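Local coordinates for ABC transporter substrate binding protein (Ribose) (Agrobacterium vitis S4, PDB 4WT7) that binds D-allitol between its two lobes and probably serves as the periplasmic carbohydrate-binding component of an ABC transporter, at residues 193-198 with 224-229; 246-251 with 266-271. All coordinates share one frame; numbering follows the deposited sequence.

Contact 1 of 2, residues 193-198 with 224-229; sequences DVIPNT and SAWDIP. With X9X (D-allitol), chain C.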
loop_
_atom_site.group_PDB
_atom_site.type_symbol
_atom_site.label_atom_id
_atom_site.label_comp_id
_atom_site.label_asym_id
_atom_site.label_seq_id
_atom_site.Cartn_x
_atom_site.Cartn_y
_atom_site.Cartn_z
ATOM N N ASP A 193 0.744 12.520 -5.005
ATOM C CA ASP A 193 -0.381 11.749 -5.496
ATOM C C ASP A 193 -1.506 11.946 -4.534
ATOM O O ASP A 193 -1.286 12.373 -3.380
ATOM C CB ASP A 193 -0.080 10.225 -5.685
ATOM C CG ASP A 193 0.903 9.653 -4.651
ATOM O OD1 ASP A 193 1.826 10.377 -4.219
ATOM O OD2 ASP A 193 0.775 8.445 -4.298
ATOM N N VAL A 194 -2.717 11.653 -4.991
ATOM C CA VAL A 194 -3.891 11.870 -4.143
ATOM C C VAL A 194 -4.845 10.696 -4.126
ATOM O O VAL A 194 -4.821 9.839 -5.002
ATOM C CB VAL A 194 -4.719 13.092 -4.620
ATOM C CG1 VAL A 194 -4.031 14.397 -4.246
ATOM C CG2 VAL A 194 -4.983 12.997 -6.117
ATOM N N ILE A 195 -5.717 10.695 -3.126
ATOM C CA ILE A 195 -6.884 9.812 -3.118
ATOM C C ILE A 195 -8.039 10.631 -2.579
ATOM O O ILE A 195 -7.867 11.351 -1.626
ATOM C CB ILE A 195 -6.696 8.624 -2.164
ATOM C CG1 ILE A 195 -5.609 7.692 -2.683
ATOM C CG2 ILE A 195 -7.988 7.814 -2.006
ATOM C CD1 ILE A 195 -5.159 6.735 -1.623
ATOM N N PRO A 196 -9.214 10.537 -3.204
ATOM C CA PRO A 196 -9.508 9.755 -4.419
ATOM C C PRO A 196 -9.176 10.541 -5.710
ATOM O O PRO A 196 -8.334 11.427 -5.637
ATOM C CB PRO A 196 -10.997 9.441 -4.270
ATOM C CG PRO A 196 -11.549 10.643 -3.522
ATOM C CD PRO A 196 -10.422 11.139 -2.613
ATOM N N ASN A 197 -9.764 10.191 -6.862
ATOM C CA ASN A 197 -9.406 10.839 -8.133
ATOM C C ASN A 197 -7.954 10.556 -8.496
ATOM O O ASN A 197 -7.300 11.336 -9.203
ATOM C CB ASN A 197 -9.592 12.370 -8.075
ATOM C CG ASN A 197 -9.499 13.024 -9.472
ATOM O OD1 ASN A 197 -10.013 12.479 -10.446
ATOM N ND2 ASN A 197 -8.811 14.160 -9.569
ATOM N N THR A 198 -7.429 9.447 -7.994
ATOM C CA THR A 198 -6.001 9.211 -8.084
ATOM C C THR A 198 -5.514 9.183 -9.554
ATOM O O THR A 198 -4.532 9.869 -9.911
ATOM C CB THR A 198 -5.665 7.903 -7.436
ATOM O OG1 THR A 198 -6.126 7.912 -6.070
ATOM C CG2 THR A 198 -4.156 7.635 -7.494
ATOM N N SER A 224 6.283 5.560 -7.875
ATOM C CA SER A 224 5.184 5.772 -6.953
ATOM C C SER A 224 5.230 4.661 -5.924
ATOM O O SER A 224 5.738 3.579 -6.207
ATOM C CB SER A 224 3.874 5.690 -7.725
ATOM O OG SER A 224 3.919 6.598 -8.809
ATOM N N ALA A 225 4.634 4.899 -4.763
ATOM C CA ALA A 225 4.732 3.956 -3.647
ATOM C C ALA A 225 3.656 2.870 -3.735
ATOM O O ALA A 225 3.727 1.842 -3.042
ATOM C CB ALA A 225 4.640 4.712 -2.311
ATOM N N TRP A 226 2.660 3.118 -4.590
ATOM C CA TRP A 226 1.593 2.185 -4.876
ATOM C C TRP A 226 1.187 2.427 -6.329
ATOM O O TRP A 226 1.586 3.414 -6.912
ATOM C CB TRP A 226 0.416 2.349 -3.915
ATOM C CG TRP A 226 -0.170 3.717 -3.907
ATOM C CD1 TRP A 226 0.473 4.890 -3.605
ATOM C CD2 TRP A 226 -1.518 4.059 -4.178
ATOM N NE1 TRP A 226 -0.394 5.954 -3.705
ATOM C CE2 TRP A 226 -1.629 5.472 -4.044
ATOM C CE3 TRP A 226 -2.648 3.334 -4.506
ATOM C CZ2 TRP A 226 -2.835 6.151 -4.264
ATOM C CZ3 TRP A 226 -3.837 4.001 -4.711
ATOM C CH2 TRP A 226 -3.922 5.390 -4.597
ATOM N N ASP A 227 0.357 1.571 -6.896
ATOM C CA ASP A 227 0.328 1.466 -8.356
ATOM C C ASP A 227 -0.818 2.181 -9.096
ATOM O O ASP A 227 -0.814 2.234 -10.313
ATOM C CB ASP A 227 0.525 0.008 -8.792
ATOM C CG ASP A 227 -0.694 -0.888 -8.538
ATOM O OD1 ASP A 227 -1.705 -0.415 -7.968
ATOM O OD2 ASP A 227 -0.600 -2.083 -8.935
ATOM N N ILE A 228 -1.759 2.776 -8.363
ATOM C CA ILE A 228 -2.821 3.528 -9.007
ATOM C C ILE A 228 -2.326 4.857 -9.597
ATOM O O ILE A 228 -2.715 5.199 -10.731
ATOM C CB ILE A 228 -4.032 3.679 -8.053
ATOM C CG1 ILE A 228 -4.503 2.279 -7.610
ATOM C CG2 ILE A 228 -5.168 4.409 -8.713
ATOM C CD1 ILE A 228 -4.696 1.262 -8.775
ATOM N N PRO A 229 -1.450 5.592 -8.882
ATOM C CA PRO A 229 -0.820 6.747 -9.558
ATOM C C PRO A 229 0.037 6.266 -10.741
ATOM O O PRO A 229 0.091 6.912 -11.820
ATOM C CB PRO A 229 0.066 7.357 -8.484
ATOM C CG PRO A 229 -0.544 6.882 -7.178
ATOM C CD PRO A 229 -1.156 5.548 -7.440
HETATM O OAA X9X C . -1.844 4.583 1.434
HETATM C CAG X9X C . -1.957 4.381 0.071
HETATM C CAI X9X C . -1.628 3.031 -0.479
HETATM O OAC X9X C . -0.246 2.770 -0.443
HETATM C CAK X9X C . -2.472 1.965 0.156
HETATM O OAE X9X C . -3.772 2.389 0.011
HETATM C CAL X9X C . -2.369 0.637 -0.597
HETATM O OAF X9X C . -2.694 0.788 -1.936
HETATM C CAJ X9X C . -1.086 -0.151 -0.429
HETATM O OAD X9X C . -0.051 0.276 -1.246
HETATM C CAH X9X C . -0.592 -0.309 0.994
HETATM O OAB X9X C . 0.140 -1.487 1.253
HETATM O O HOH W 1 3.199 7.543 -3.921
#

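Contact 2 of 2, residues 246-251 with 266-271; sequences KTYGVD and PAAADV. With X9X (D-allitol), chain C.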
loop_
_atom_site.group_PDB
_atom_site.type_symbol
_atom_site.label_atom_id
_atom_site.label_comp_id
_atom_site.label_asym_id
_atom_site.label_seq_id
_atom_site.Cartn_x
_atom_site.Cartn_y
_atom_site.Cartn_z
ATOM N N LYS A 246 9.942 5.034 -18.220
ATOM C CA LYS A 246 9.473 3.800 -17.553
ATOM C C LYS A 246 8.782 4.093 -16.225
ATOM O O LYS A 246 9.213 4.965 -15.470
ATOM C CB LYS A 246 10.650 2.852 -17.279
ATOM C CG LYS A 246 11.311 2.284 -18.554
ATOM C CD LYS A 246 12.661 1.606 -18.247
ATOM C CE LYS A 246 13.238 0.920 -19.474
ATOM N NZ LYS A 246 13.311 1.868 -20.591
ATOM N N THR A 247 7.731 3.343 -15.908
ATOM C CA THR A 247 7.035 3.572 -14.637
ATOM C C THR A 247 7.163 2.403 -13.658
ATOM O O THR A 247 7.384 1.256 -14.055
ATOM C CB THR A 247 5.543 3.978 -14.844
ATOM O OG1 THR A 247 4.735 2.822 -15.140
ATOM C CG2 THR A 247 5.440 4.985 -16.000
ATOM N N TYR A 248 6.993 2.724 -12.369
ATOM C CA TYR A 248 7.289 1.784 -11.292
ATOM C C TYR A 248 6.286 1.943 -10.160
ATOM O O TYR A 248 5.894 3.050 -9.849
ATOM C CB TYR A 248 8.709 2.044 -10.766
ATOM C CG TYR A 248 9.753 1.766 -11.805
ATOM C CD1 TYR A 248 10.263 0.480 -11.987
ATOM C CD2 TYR A 248 10.195 2.768 -12.643
ATOM C CE1 TYR A 248 11.195 0.212 -12.945
ATOM C CE2 TYR A 248 11.120 2.497 -13.658
ATOM C CZ TYR A 248 11.614 1.222 -13.800
ATOM O OH TYR A 248 12.544 0.969 -14.783
ATOM N N GLY A 249 5.880 0.827 -9.549
ATOM C CA GLY A 249 4.961 0.884 -8.429
ATOM C C GLY A 249 4.771 -0.407 -7.635
ATOM O O GLY A 249 5.483 -1.409 -7.816
ATOM N N VAL A 250 3.778 -0.365 -6.751
ATOM C CA VAL A 250 3.527 -1.449 -5.833
ATOM C C VAL A 250 2.033 -1.700 -5.683
ATOM O O VAL A 250 1.230 -0.768 -5.813
ATOM C CB VAL A 250 4.112 -1.067 -4.436
ATOM C CG1 VAL A 250 3.899 -2.168 -3.437
ATOM C CG2 VAL A 250 5.567 -0.701 -4.558
ATOM N N ASP A 251 1.703 -2.968 -5.406
ATOM C CA ASP A 251 0.373 -3.500 -5.055
ATOM C C ASP A 251 -0.005 -4.694 -5.964
ATOM O O ASP A 251 -0.639 -5.652 -5.509
ATOM C CB ASP A 251 -0.745 -2.452 -5.114
ATOM C CG ASP A 251 -0.741 -1.515 -3.929
ATOM O OD1 ASP A 251 0.185 -1.622 -3.109
ATOM O OD2 ASP A 251 -1.652 -0.640 -3.865
ATOM N N PRO A 266 4.838 1.527 -21.177
ATOM C CA PRO A 266 5.997 1.947 -20.384
ATOM C C PRO A 266 5.965 1.476 -18.908
ATOM O O PRO A 266 6.913 1.712 -18.165
ATOM C CB PRO A 266 5.942 3.476 -20.482
ATOM C CG PRO A 266 4.517 3.782 -20.750
ATOM C CD PRO A 266 4.024 2.667 -21.620
ATOM N N ALA A 267 4.902 0.801 -18.488
ATOM C CA ALA A 267 4.855 0.233 -17.148
ATOM C C ALA A 267 5.885 -0.889 -17.041
ATOM O O ALA A 267 5.775 -1.946 -17.715
ATOM C CB ALA A 267 3.463 -0.264 -16.843
ATOM N N ALA A 268 6.881 -0.670 -16.187
ATOM C CA ALA A 268 8.076 -1.511 -16.204
ATOM C C ALA A 268 8.135 -2.554 -15.080
ATOM O O ALA A 268 8.642 -3.647 -15.261
ATOM C CB ALA A 268 9.329 -0.622 -16.170
ATOM N N ALA A 269 7.627 -2.193 -13.914
ATOM C CA ALA A 269 7.676 -3.054 -12.736
ATOM C C ALA A 269 6.610 -2.644 -11.712
ATOM O O ALA A 269 6.301 -1.459 -11.547
ATOM C CB ALA A 269 9.031 -3.026 -12.109
ATOM N N ASP A 270 6.033 -3.651 -11.045
ATOM C CA ASP A 270 4.992 -3.420 -10.029
ATOM C C ASP A 270 5.192 -4.537 -9.048
ATOM O O ASP A 270 5.119 -5.712 -9.427
ATOM C CB ASP A 270 3.610 -3.532 -10.662
ATOM C CG ASP A 270 2.478 -3.216 -9.713
ATOM O OD1 ASP A 270 2.720 -2.997 -8.485
ATOM O OD2 ASP A 270 1.319 -3.163 -10.214
ATOM N N VAL A 271 5.526 -4.211 -7.814
ATOM C CA VAL A 271 5.668 -5.268 -6.804
ATOM C C VAL A 271 4.285 -5.677 -6.280
ATOM O O VAL A 271 3.585 -4.911 -5.600
ATOM C CB VAL A 271 6.588 -4.844 -5.631
ATOM C CG1 VAL A 271 6.747 -6.012 -4.666
ATOM C CG2 VAL A 271 7.978 -4.375 -6.154
HETATM O OAA X9X C . -1.844 4.583 1.434
HETATM C CAG X9X C . -1.957 4.381 0.071
HETATM C CAI X9X C . -1.628 3.031 -0.479
HETATM O OAC X9X C . -0.246 2.770 -0.443
HETATM C CAK X9X C . -2.472 1.965 0.156
HETATM O OAE X9X C . -3.772 2.389 0.011
HETATM C CAL X9X C . -2.369 0.637 -0.597
HETATM O OAF X9X C . -2.694 0.788 -1.936
HETATM C CAJ X9X C . -1.086 -0.151 -0.429
HETATM O OAD X9X C . -0.051 0.276 -1.246
HETATM C CAH X9X C . -0.592 -0.309 0.994
HETATM O OAB X9X C . 0.140 -1.487 1.253
#

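Contact 1 of 2, residues 193-198 with 224-229
Trp226 meets Asp193, Ile195 and Thr198 in the C-terminal lobe of a two-lobed periplasmic binding protein, where the loop following strand 221-224 meets the loop leading into helix 198-212. The tight part surrounds the indole. Trp226 NE1 donates to Asp193 OD2 at 2.8 Å, with an N-H...O angle of 144°; the nitrogen lies nearly on the C-O axis of the carboxylate, while the oxygen sits 23° out of the ring plane. The bond and the packing on both faces limit how the indole can turn. The ring is sandwiched: Pro229 CD lies 3.4 Å above the Trp226 plane over its centre, folding the first turn of helix 227-240 against one face, and D-allitol carbon CAI occupies the opposite face, 3.7 Å from the plane and offset toward the rim. With CG set between the backbone N and the carbonyl carbon (chi1 57°), the indole turns back over its own helix start. At the six-membered end Ile195 CG1 approaches Trp226 CH2 obliquely, 3.4 Å away, with CD1 alongside. Thr198 OG1 lies at the ring edge, near its plane, 3.7 Å from Trp226 CH2, and donates to Val194 O; Thr198 CG2 touches Ile228 CG2 at 3.6 Å.

The other side of the 193-198 loop is looser. Val194 points away, and Pro196, which follows a cis peptide bond, is exposed and makes no contact with 224-229; the loop's outer edge therefore faces solvent while its inner side backs Trp226, which lines the sugar pocket. Asp193 is held further by Gly160 N on OD1, and Phe161 and His44 also meet the indole. Water 1 bridges the two segments, donating to Asp193 OD2 at 2.6 Å and accepting from Ala225 N at 3.1 Å.

Contact 2 of 2, residues 246-251 with 266-271
Thr247 and Ala267 open a parallel pairing of neighbouring strands in a beta-alpha-beta unit, their short axes 4.5 Å apart and 17° from parallel. The register slips by one residue after this pair, a beta bulge: Thr247 O receives Ala268 N at 2.9 Å and, weakly, Ala269 N. The extra residue pushes the Ala268 methyl toward strand 246-249, where Ala268 CB lies 3.8 Å from Tyr248 CZ. Ala269 CB is 3.7 Å from Tyr248 CD1. The tyrosine ring, carried by a CG beside the backbone N (chi1 -65°), receives both small bumps obliquely, while its OH reaches Asp148.

Gly249 leaves a hollow on the face carrying Asp270. The carboxylate runs past the glycine, where no side chain stands in its way, and Asp270 OD1 ends beside the Val250 backbone, 3.2 Å from Val250 C, accepting from Gly252 N. On the other face, Val250 and Val271 pack against Ile137 of helix 134-148.

Asp251 N donates to Val271 O at 2.7 Å, nearly straight at 173°. That bond holds the backbone at Asp251, whose carboxylate accepts two allitol hydroxyls, OAD on OD1 and OAF on OD2, consistent with backbone pairing helping to place the ligand-binding group.

Running from the N terminus, the chain leaves strand 184-186, forms the 193-198 loop, passes through helix 198-212 and strand 221-224, and returns at 224-229, where contact 1 closes. Helix 227-240 then leads to strand 246-249, and helix 254-260 to 267-272, where contact 2 closes a shorter loop. The two loops lie in series, neither enclosing nor crossing the other. Their centres are 13 Å apart, yet they touch: Ser224 N probably bonds to Tyr248 O, 3.2 Å away, and Ala225 O packs on Val250 CB. Together they tie three adjacent strands of the C-terminal lobe to the pocket, since both touch D-allitol.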